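Local coordinates for protein adenylate isopentenyltransferase (Humulus lupulus, PDB 3A8T) that transfers an isopentenyl group from dimethylallyl diphosphate to ATP, ADP or AMP, a step of cytokinin biosynthesis, at residues K53-I58 with E319-Q324; A62-E67 with K331-F336; E209-E214 with K243-D248. One frame throughout, in Å; residues are numbered along the deposited sequence.

Contact 1: K53-I58 with E319-Q324. With PO4 (phosphate ion), chain C.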
loop_
_atom_site.group_PDB
_atom_site.type_symbol
_atom_site.label_atom_id
_atom_site.label_comp_id
_atom_site.label_asym_id
_atom_site.label_seq_id
_atom_site.Cartn_x
_atom_site.Cartn_y
_atom_site.Cartn_z
ATOM N N LYS A 53 -3.381 -6.454 -3.673
ATOM C CA LYS A 53 -3.777 -7.001 -2.401
ATOM C C LYS A 53 -5.144 -6.537 -1.911
ATOM O O LYS A 53 -5.941 -7.337 -1.426
ATOM C CB LYS A 53 -2.728 -6.703 -1.366
ATOM C CG LYS A 53 -1.609 -7.723 -1.377
ATOM C CD LYS A 53 -0.260 -7.082 -1.112
ATOM C CE LYS A 53 -0.321 -5.739 -0.335
ATOM N NZ LYS A 53 0.512 -4.772 -1.141
ATOM N N SER A 54 -5.422 -5.254 -2.001
ATOM C CA SER A 54 -6.734 -4.792 -1.561
ATOM C C SER A 54 -7.853 -5.460 -2.356
ATOM O O SER A 54 -8.845 -5.927 -1.805
ATOM C CB SER A 54 -6.808 -3.297 -1.730
ATOM O OG SER A 54 -5.757 -2.725 -0.982
ATOM N N ARG A 55 -7.652 -5.505 -3.664
ATOM C CA ARG A 55 -8.560 -6.113 -4.648
ATOM C C ARG A 55 -8.934 -7.512 -4.203
ATOM O O ARG A 55 -10.116 -7.899 -4.102
ATOM C CB ARG A 55 -7.808 -6.273 -5.965
ATOM C CG ARG A 55 -8.481 -5.793 -7.174
ATOM C CD ARG A 55 -9.702 -6.582 -7.558
ATOM N NE ARG A 55 -10.286 -5.847 -8.678
ATOM C CZ ARG A 55 -11.335 -6.204 -9.398
ATOM N NH1 ARG A 55 -11.979 -7.332 -9.156
ATOM N NH2 ARG A 55 -11.739 -5.393 -10.349
ATOM N N LEU A 56 -7.891 -8.284 -3.944
ATOM C CA LEU A 56 -8.086 -9.658 -3.579
ATOM C C LEU A 56 -8.860 -9.775 -2.280
ATOM O O LEU A 56 -9.735 -10.637 -2.155
ATOM C CB LEU A 56 -6.743 -10.363 -3.510
ATOM C CG LEU A 56 -6.775 -11.796 -3.038
ATOM C CD1 LEU A 56 -7.634 -12.628 -3.873
ATOM C CD2 LEU A 56 -5.423 -12.322 -3.060
ATOM N N SER A 57 -8.578 -8.872 -1.339
ATOM C CA SER A 57 -9.246 -8.911 -0.043
ATOM C C SER A 57 -10.722 -8.706 -0.221
ATOM O O SER A 57 -11.535 -9.313 0.506
ATOM C CB SER A 57 -8.685 -7.866 0.914
ATOM O OG SER A 57 -8.964 -6.541 0.536
ATOM N N ILE A 58 -11.075 -7.865 -1.196
ATOM C CA ILE A 58 -12.471 -7.608 -1.468
ATOM C C ILE A 58 -13.103 -8.767 -2.233
ATOM O O ILE A 58 -14.183 -9.167 -1.926
ATOM C CB ILE A 58 -12.687 -6.280 -2.226
ATOM C CG1 ILE A 58 -11.990 -5.136 -1.502
ATOM C CG2 ILE A 58 -14.224 -5.996 -2.321
ATOM C CD1 ILE A 58 -12.291 -5.040 -0.027
ATOM N N GLU A 319 -10.760 -11.719 -16.134
ATOM C CA GLU A 319 -10.793 -13.120 -16.470
ATOM C C GLU A 319 -9.577 -13.865 -15.893
ATOM O O GLU A 319 -9.701 -14.909 -15.254
ATOM C CB GLU A 319 -10.813 -13.308 -18.005
ATOM C CG GLU A 319 -12.132 -12.945 -18.704
ATOM C CD GLU A 319 -12.257 -13.502 -20.164
ATOM O OE1 GLU A 319 -13.363 -13.372 -20.769
ATOM O OE2 GLU A 319 -11.266 -14.069 -20.716
ATOM N N ILE A 320 -8.410 -13.294 -16.154
ATOM C CA ILE A 320 -7.120 -13.859 -15.786
ATOM C C ILE A 320 -6.939 -13.941 -14.300
ATOM O O ILE A 320 -6.592 -14.975 -13.765
ATOM C CB ILE A 320 -5.996 -13.028 -16.475
ATOM C CG1 ILE A 320 -6.156 -13.194 -18.025
ATOM C CG2 ILE A 320 -4.657 -13.467 -15.973
ATOM C CD1 ILE A 320 -5.746 -12.052 -18.931
ATOM N N TRP A 321 -7.201 -12.832 -13.646
ATOM C CA TRP A 321 -7.145 -12.737 -12.211
ATOM C C TRP A 321 -8.091 -13.746 -11.529
ATOM O O TRP A 321 -7.756 -14.368 -10.531
ATOM C CB TRP A 321 -7.511 -11.283 -11.866
ATOM C CG TRP A 321 -7.683 -10.972 -10.424
ATOM C CD1 TRP A 321 -8.856 -10.982 -9.711
ATOM C CD2 TRP A 321 -6.681 -10.501 -9.532
ATOM N NE1 TRP A 321 -8.641 -10.519 -8.441
ATOM C CE2 TRP A 321 -7.314 -10.223 -8.302
ATOM C CE3 TRP A 321 -5.305 -10.291 -9.645
ATOM C CZ2 TRP A 321 -6.614 -9.740 -7.199
ATOM C CZ3 TRP A 321 -4.617 -9.813 -8.552
ATOM C CH2 TRP A 321 -5.261 -9.540 -7.353
ATOM N N GLU A 322 -9.277 -13.920 -12.086
ATOM C CA GLU A 322 -10.268 -14.811 -11.526
ATOM C C GLU A 322 -9.667 -16.189 -11.503
ATOM O O GLU A 322 -9.642 -16.835 -10.482
ATOM C CB GLU A 322 -11.543 -14.778 -12.391
ATOM C CG GLU A 322 -12.848 -14.822 -11.576
ATOM C CD GLU A 322 -13.914 -13.754 -11.985
ATOM O OE1 GLU A 322 -14.491 -13.913 -13.090
ATOM O OE2 GLU A 322 -14.180 -12.775 -11.202
ATOM N N LYS A 323 -9.132 -16.608 -12.646
ATOM C CA LYS A 323 -8.516 -17.919 -12.798
ATOM C C LYS A 323 -7.172 -18.082 -12.122
ATOM O O LYS A 323 -6.942 -19.069 -11.454
ATOM C CB LYS A 323 -8.335 -18.265 -14.285
ATOM C CG LYS A 323 -9.621 -18.417 -15.053
ATOM C CD LYS A 323 -9.418 -18.562 -16.572
ATOM C CE LYS A 323 -8.544 -19.809 -16.969
ATOM N NZ LYS A 323 -9.111 -21.176 -16.612
ATOM N N GLN A 324 -6.288 -17.116 -12.282
ATOM C CA GLN A 324 -4.951 -17.277 -11.725
ATOM C C GLN A 324 -4.670 -16.850 -10.305
ATOM O O GLN A 324 -3.737 -17.345 -9.674
ATOM C CB GLN A 324 -3.921 -16.619 -12.659
ATOM C CG GLN A 324 -3.977 -17.162 -14.093
ATOM C CD GLN A 324 -2.784 -16.740 -14.968
ATOM O OE1 GLN A 324 -2.501 -17.390 -15.975
ATOM N NE2 GLN A 324 -2.078 -15.666 -14.584
HETATM P P PO4 C . -2.114 -3.080 -3.296
HETATM O O1 PO4 C . -3.205 -2.990 -2.280
HETATM O O2 PO4 C . -1.103 -2.016 -3.021
HETATM O O3 PO4 C . -1.468 -4.420 -3.224
HETATM O O4 PO4 C . -2.683 -2.889 -4.649
#
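Trp321 of helix 315-338 meets Leu56 and Arg55 on the first turns of helix 53-61, whose first residues, Lys53 and Ser54, close the P-loop (Walker A) of this ATP-binding fold. With CG anti to the backbone N (chi1 173°), the indole extends from its own helix so that its six-membered ring does the touching. Its CZ2 lies 3.7 Å from Leu56 CB and 3.9 Å from Arg55 CB, both approaching obliquely, while the backbone N of Leu56 sits at the ring edge, in plane. Tryptophan suits a site where a long, flat apolar group must bridge two helices and still carry one polar atom: NE1 is hydrogen-bonded to Asp59, further along helix 53-61. The guanidinium of Arg55 is turned 69° from the indole plane and pairs only weakly with the same aspartate.

CB of Lys53 points away from helix 315-338, and the chain bends round a phosphate ion, probably from the crystallisation liquor. This CB comes to 3.2 Å from phosphate O3; CG and CD bend past the same oxygen, CE lies 3.4 Å from O3, and NZ closes the loop with a 2.9 Å hydrogen bond to O3. The carbonyl oxygens of Gly47 and Ala48 also bind NZ, which fixes the ammonium group. Gly50 N and Gly52 N join the grip, as expected where a helix N-terminus and its loop cradle an anion. The backbone N of Lys53 donates a 2.8 Å hydrogen bond to O3, and small Ser54 hydrogen-bonds phosphate O1 twice, through its backbone N and, at 2.9 Å, through OG.

Contact 2: A62-E67 with K331-F336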
loop_
_atom_site.group_PDB
_atom_site.type_symbol
_atom_site.label_atom_id
_atom_site.label_comp_id
_atom_site.label_asym_id
_atom_site.label_seq_id
_atom_site.Cartn_x
_atom_site.Cartn_y
_atom_site.Cartn_z
ATOM N N ALA A 62 -16.586 -11.858 -1.009
ATOM C CA ALA A 62 -17.804 -12.383 -1.598
ATOM C C ALA A 62 -17.976 -13.906 -1.251
ATOM O O ALA A 62 -19.070 -14.437 -1.397
ATOM C CB ALA A 62 -17.806 -12.172 -3.137
ATOM N N HIS A 63 -16.914 -14.552 -0.760
ATOM C CA HIS A 63 -16.902 -15.987 -0.444
ATOM C C HIS A 63 -16.816 -16.290 1.017
ATOM O O HIS A 63 -17.224 -17.344 1.465
ATOM C CB HIS A 63 -15.678 -16.672 -1.056
ATOM C CG HIS A 63 -15.674 -16.684 -2.547
ATOM N ND1 HIS A 63 -16.064 -17.781 -3.273
ATOM C CD2 HIS A 63 -15.429 -15.701 -3.443
ATOM C CE1 HIS A 63 -16.067 -17.471 -4.557
ATOM N NE2 HIS A 63 -15.686 -16.213 -4.684
ATOM N N PHE A 64 -16.227 -15.365 1.748
ATOM C CA PHE A 64 -16.024 -15.513 3.162
ATOM C C PHE A 64 -16.365 -14.273 3.953
ATOM O O PHE A 64 -15.864 -13.196 3.672
ATOM C CB PHE A 64 -14.564 -15.820 3.421
ATOM C CG PHE A 64 -14.048 -17.004 2.666
ATOM C CD1 PHE A 64 -14.435 -18.299 3.029
ATOM C CD2 PHE A 64 -13.193 -16.826 1.579
ATOM C CE1 PHE A 64 -13.989 -19.386 2.323
ATOM C CE2 PHE A 64 -12.732 -17.916 0.853
ATOM C CZ PHE A 64 -13.128 -19.198 1.221
ATOM N N PRO A 65 -17.215 -14.417 4.969
ATOM C CA PRO A 65 -17.543 -13.231 5.775
ATOM C C PRO A 65 -16.216 -12.737 6.402
ATOM O O PRO A 65 -15.562 -13.448 7.171
ATOM C CB PRO A 65 -18.539 -13.769 6.816
ATOM C CG PRO A 65 -18.234 -15.272 6.884
ATOM C CD PRO A 65 -17.877 -15.648 5.470
ATOM N N LEU A 66 -15.792 -11.532 6.057
ATOM C CA LEU A 66 -14.527 -11.079 6.602
ATOM C C LEU A 66 -14.453 -9.565 6.801
ATOM O O LEU A 66 -15.370 -8.840 6.458
ATOM C CB LEU A 66 -13.377 -11.635 5.725
ATOM C CG LEU A 66 -13.154 -11.083 4.321
ATOM C CD1 LEU A 66 -12.410 -9.777 4.425
ATOM C CD2 LEU A 66 -12.375 -12.068 3.458
ATOM N N GLU A 67 -13.379 -9.103 7.407
ATOM C CA GLU A 67 -13.196 -7.677 7.658
ATOM C C GLU A 67 -11.695 -7.485 7.465
ATOM O O GLU A 67 -10.876 -8.376 7.754
ATOM C CB GLU A 67 -13.615 -7.256 9.107
ATOM C CG GLU A 67 -15.047 -7.722 9.558
ATOM C CD GLU A 67 -15.702 -6.864 10.707
ATOM O OE1 GLU A 67 -15.083 -5.870 11.149
ATOM O OE2 GLU A 67 -16.838 -7.190 11.183
ATOM N N LYS A 331 -9.657 -21.478 -2.581
ATOM C CA LYS A 331 -9.328 -22.832 -2.175
ATOM C C LYS A 331 -8.409 -22.870 -0.941
ATOM O O LYS A 331 -8.663 -23.599 0.037
ATOM C CB LYS A 331 -8.647 -23.578 -3.308
ATOM C CG LYS A 331 -9.508 -23.808 -4.495
ATOM C CD LYS A 331 -8.677 -23.942 -5.766
ATOM C CE LYS A 331 -7.921 -25.268 -5.848
ATOM N NZ LYS A 331 -7.393 -25.596 -7.247
ATOM N N ILE A 332 -7.337 -22.095 -0.978
ATOM C CA ILE A 332 -6.426 -22.081 0.152
ATOM C C ILE A 332 -7.168 -21.600 1.414
ATOM O O ILE A 332 -7.086 -22.229 2.435
ATOM C CB ILE A 332 -5.212 -21.142 -0.130
ATOM C CG1 ILE A 332 -4.361 -21.696 -1.269
ATOM C CG2 ILE A 332 -4.354 -20.937 1.134
ATOM C CD1 ILE A 332 -3.302 -20.665 -1.814
ATOM N N VAL A 333 -7.912 -20.497 1.332
ATOM C CA VAL A 333 -8.574 -19.949 2.521
ATOM C C VAL A 333 -9.599 -20.917 3.039
ATOM O O VAL A 333 -9.704 -21.179 4.219
ATOM C CB VAL A 333 -9.227 -18.617 2.202
ATOM C CG1 VAL A 333 -10.168 -18.221 3.301
ATOM C CG2 VAL A 333 -8.178 -17.602 1.980
ATOM N N SER A 334 -10.350 -21.450 2.109
ATOM C CA SER A 334 -11.337 -22.459 2.384
ATOM C C SER A 334 -10.721 -23.601 3.209
ATOM O O SER A 334 -11.291 -24.040 4.200
ATOM C CB SER A 334 -11.832 -22.986 1.056
ATOM O OG SER A 334 -13.139 -23.440 1.187
ATOM N N ARG A 335 -9.548 -24.084 2.829
ATOM C CA ARG A 335 -8.985 -25.164 3.616
ATOM C C ARG A 335 -8.448 -24.732 4.982
ATOM O O ARG A 335 -8.399 -25.525 5.926
ATOM C CB ARG A 335 -7.910 -25.853 2.807
ATOM C CG ARG A 335 -8.485 -26.477 1.556
ATOM C CD ARG A 335 -7.358 -26.858 0.633
ATOM N NE ARG A 335 -7.813 -27.384 -0.636
ATOM C CZ ARG A 335 -7.050 -27.376 -1.720
ATOM N NH1 ARG A 335 -5.826 -26.847 -1.625
ATOM N NH2 ARG A 335 -7.492 -27.901 -2.882
ATOM N N PHE A 336 -8.051 -23.470 5.061
ATOM C CA PHE A 336 -7.508 -22.846 6.254
ATOM C C PHE A 336 -8.663 -22.624 7.244
ATOM O O PHE A 336 -8.475 -22.681 8.467
ATOM C CB PHE A 336 -6.904 -21.492 5.860
ATOM C CG PHE A 336 -6.567 -20.599 7.022
ATOM C CD1 PHE A 336 -5.606 -20.977 7.960
ATOM C CD2 PHE A 336 -7.145 -19.326 7.130
ATOM C CE1 PHE A 336 -5.205 -20.116 8.987
ATOM C CE2 PHE A 336 -6.748 -18.432 8.172
ATOM C CZ PHE A 336 -5.775 -18.839 9.093
#
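A chi1 of -55° sets CG of Phe64 anti to its own carbonyl carbon, and a chi1 of 166° sets CG1 of Val333 anti to its backbone N; between them these torsions lay a methyl group over the phenyl face. The result is a CH-pi contact, with Val333 CG1 3.7 Å from the centroid of the Phe64 ring and 16° off the ring normal. The methyl is displaced slightly toward the rim, and its closest ring atom is CE2 of Phe64, 3.6 Å from Val333 CG1. Valine suits the place because its short, compact side chain sets a methyl directly over the ring face, with CB close behind it, 3.8 Å from Phe64 CE2. The opposite face of the ring is covered by His63 CB, so the ring is sandwiched between its own neighbour in sequence and the helix. Phe64 belongs to the connection between helix 53-61 and strand 66-70, the last leg of a beta-alpha-beta crossover that starts at strand 41-46 and passes over strand 132-136 in the parallel sheet. Helix 315-338, which carries Val333, also packs on that sheet: Ile332 and Phe336 touch strand 174-181. Beside the valine, small Ser334 meets the ring through its N and CB. Phe64 CZ is 3.7 Å from Ser334 N, approached obliquely, and 4.0 Å from Ser334 CB. Leu337, one turn further along the helix, adds another apolar side chain against Phe64.

Contact 3: E209-E214 with K243-D248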
loop_
_atom_site.group_PDB
_atom_site.type_symbol
_atom_site.label_atom_id
_atom_site.label_comp_id
_atom_site.label_asym_id
_atom_site.label_seq_id
_atom_site.Cartn_x
_atom_site.Cartn_y
_atom_site.Cartn_z
ATOM N N GLU A 209 -2.223 21.180 -2.215
ATOM C CA GLU A 209 -3.062 21.615 -1.094
ATOM C C GLU A 209 -2.469 21.134 0.234
ATOM O O GLU A 209 -2.630 21.777 1.276
ATOM C CB GLU A 209 -4.494 21.092 -1.274
ATOM C CG GLU A 209 -5.430 21.376 -0.103
ATOM C CD GLU A 209 -5.806 22.880 0.044
ATOM O OE1 GLU A 209 -6.004 23.574 -0.994
ATOM O OE2 GLU A 209 -5.918 23.372 1.200
ATOM N N PHE A 210 -1.754 20.017 0.182
ATOM C CA PHE A 210 -1.115 19.449 1.371
ATOM C C PHE A 210 0.134 20.279 1.758
ATOM O O PHE A 210 0.528 20.398 2.942
ATOM C CB PHE A 210 -0.681 18.035 1.055
ATOM C CG PHE A 210 -0.223 17.265 2.243
ATOM C CD1 PHE A 210 -1.133 16.928 3.281
ATOM C CD2 PHE A 210 1.093 16.845 2.341
ATOM C CE1 PHE A 210 -0.713 16.184 4.389
ATOM C CE2 PHE A 210 1.524 16.100 3.450
ATOM C CZ PHE A 210 0.644 15.769 4.465
ATOM N N TYR A 211 0.721 20.874 0.721
ATOM C CA TYR A 211 1.914 21.673 0.846
ATOM C C TYR A 211 1.770 22.802 1.833
ATOM O O TYR A 211 0.753 23.475 1.880
ATOM C CB TYR A 211 2.307 22.223 -0.523
ATOM C CG TYR A 211 3.650 22.895 -0.520
ATOM C CD1 TYR A 211 4.840 22.154 -0.538
ATOM C CD2 TYR A 211 3.737 24.283 -0.421
ATOM C CE1 TYR A 211 6.076 22.782 -0.463
ATOM C CE2 TYR A 211 4.945 24.913 -0.342
ATOM C CZ TYR A 211 6.100 24.177 -0.369
ATOM O OH TYR A 211 7.256 24.874 -0.344
ATOM N N SER A 212 2.830 23.029 2.591
ATOM C CA SER A 212 2.853 24.064 3.616
ATOM C C SER A 212 4.258 24.580 3.921
ATOM O O SER A 212 5.125 23.823 4.347
ATOM C CB SER A 212 2.226 23.494 4.883
ATOM O OG SER A 212 2.597 24.224 6.009
ATOM N N PRO A 213 4.504 25.878 3.707
ATOM C CA PRO A 213 5.839 26.401 3.993
ATOM C C PRO A 213 6.247 26.334 5.473
ATOM O O PRO A 213 7.369 26.633 5.783
ATOM C CB PRO A 213 5.774 27.811 3.461
ATOM C CG PRO A 213 4.767 27.703 2.304
ATOM C CD PRO A 213 3.694 26.878 2.986
ATOM N N GLU A 214 5.351 25.963 6.396
ATOM C CA GLU A 214 5.794 25.815 7.779
ATOM C C GLU A 214 6.436 24.425 7.968
ATOM O O GLU A 214 6.845 24.064 9.063
ATOM C CB GLU A 214 4.670 25.993 8.821
ATOM C CG GLU A 214 5.220 25.662 10.255
ATOM C CD GLU A 214 4.529 26.341 11.460
ATOM O OE1 GLU A 214 3.272 26.343 11.513
ATOM O OE2 GLU A 214 5.266 26.834 12.366
ATOM N N LYS A 243 10.574 25.547 -5.990
ATOM C CA LYS A 243 10.727 26.531 -7.039
ATOM C C LYS A 243 9.430 27.122 -7.526
ATOM O O LYS A 243 9.371 28.328 -7.766
ATOM C CB LYS A 243 11.505 25.933 -8.200
ATOM C CG LYS A 243 12.996 25.855 -7.894
ATOM C CD LYS A 243 13.760 25.230 -9.034
ATOM C CE LYS A 243 13.118 23.895 -9.466
ATOM N NZ LYS A 243 12.720 23.068 -8.264
ATOM N N PHE A 244 8.389 26.299 -7.644
ATOM C CA PHE A 244 7.087 26.767 -8.131
ATOM C C PHE A 244 5.961 26.570 -7.128
ATOM O O PHE A 244 5.210 25.585 -7.179
ATOM C CB PHE A 244 6.811 26.058 -9.432
ATOM C CG PHE A 244 7.874 26.295 -10.451
ATOM C CD1 PHE A 244 7.982 27.525 -11.091
ATOM C CD2 PHE A 244 8.773 25.319 -10.770
ATOM C CE1 PHE A 244 8.970 27.763 -12.032
ATOM C CE2 PHE A 244 9.775 25.556 -11.724
ATOM C CZ PHE A 244 9.864 26.780 -12.348
ATOM N N ARG A 245 5.870 27.516 -6.192
ATOM C CA ARG A 245 4.876 27.450 -5.128
ATOM C C ARG A 245 3.511 27.296 -5.739
ATOM O O ARG A 245 3.269 27.778 -6.820
ATOM C CB ARG A 245 4.926 28.704 -4.231
ATOM C CG ARG A 245 6.289 28.990 -3.551
ATOM C CD ARG A 245 6.912 27.745 -2.871
ATOM N NE ARG A 245 8.306 27.929 -2.438
ATOM C CZ ARG A 245 8.637 28.360 -1.227
ATOM N NH1 ARG A 245 7.656 28.633 -0.374
ATOM N NH2 ARG A 245 9.924 28.528 -0.867
ATOM N N PRO A 246 2.613 26.578 -5.061
ATOM C CA PRO A 246 1.235 26.335 -5.527
ATOM C C PRO A 246 0.424 27.603 -5.951
ATOM O O PRO A 246 0.152 28.491 -5.147
ATOM C CB PRO A 246 0.613 25.589 -4.339
ATOM C CG PRO A 246 1.789 24.865 -3.775
ATOM C CD PRO A 246 2.870 25.870 -3.793
ATOM N N GLY A 247 0.034 27.681 -7.216
ATOM C CA GLY A 247 -0.703 28.846 -7.648
ATOM C C GLY A 247 0.182 29.940 -8.232
ATOM O O GLY A 247 -0.308 30.915 -8.812
ATOM N N ASP A 248 1.486 29.791 -8.093
ATOM C CA ASP A 248 2.373 30.791 -8.611
ATOM C C ASP A 248 2.399 30.606 -10.107
ATOM O O ASP A 248 2.403 29.479 -10.598
ATOM C CB ASP A 248 3.762 30.624 -8.016
ATOM C CG ASP A 248 4.779 31.524 -8.678
ATOM O OD1 ASP A 248 5.544 31.041 -9.556
ATOM O OD2 ASP A 248 4.794 32.732 -8.336
#
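The loop that leaves helix 203-210 at Tyr211 packs against the loop after helix 234-243 through Arg245 and Pro246. Tyr211 is the first residue to break from helical geometry; its CB points toward the other loop, and with CG anti to the backbone N (chi1 -171°) the ring is carried out alongside Pro246. Its CD2 lies 3.8 Å from Pro246 CD, the two side chains crossing at about a right angle. Further out, the hydroxyl sits over one face of the Arg245 guanidinium, with OH 3.8 Å from Arg245 NH1, in van der Waals contact. The charge of Arg245 is met by Glu242, in a salt bridge. Arg245 to Asp248 form a type II beta turn: Pro246 supplies the rigid second position, and Gly247 takes a positive phi (93°) at which a side chain would strike the preceding carbonyl oxygen. On the facing loop Ser212 makes an ST turn, its OG accepting from Glu214 N at 3.3 Å, and Pro213 CG comes to 4.0 Å from Arg245 NH1. Replacing Tyr211 with an alanine would probably open a gap beside Pro246 and deprive the guanidinium of the group over its face. The ring of Tyr211 is also stacked with His218.

Contacts 1 and 2 are neighbours, their centres 13 Å apart, and touch where Ser57 O lies 4.0 Å from Leu66 CD1. Both use helix 315-338, near the C-terminus, and pin it successively to helix 53-61 and to the lead-in of strand 66-70, which follow each other in the chain. Their segments alternate along the sequence, and the C-terminal helix is tied back to the P-loop helix and the connection that follows it, near the start of the fold. Contact 3 is nested inside the loops they close, on the opposite side of the chain's centre, its centre 39 Å from that of contact 1 and 46 Å from that of contact 2. It joins the loops that follow helices 203-210 and 234-243.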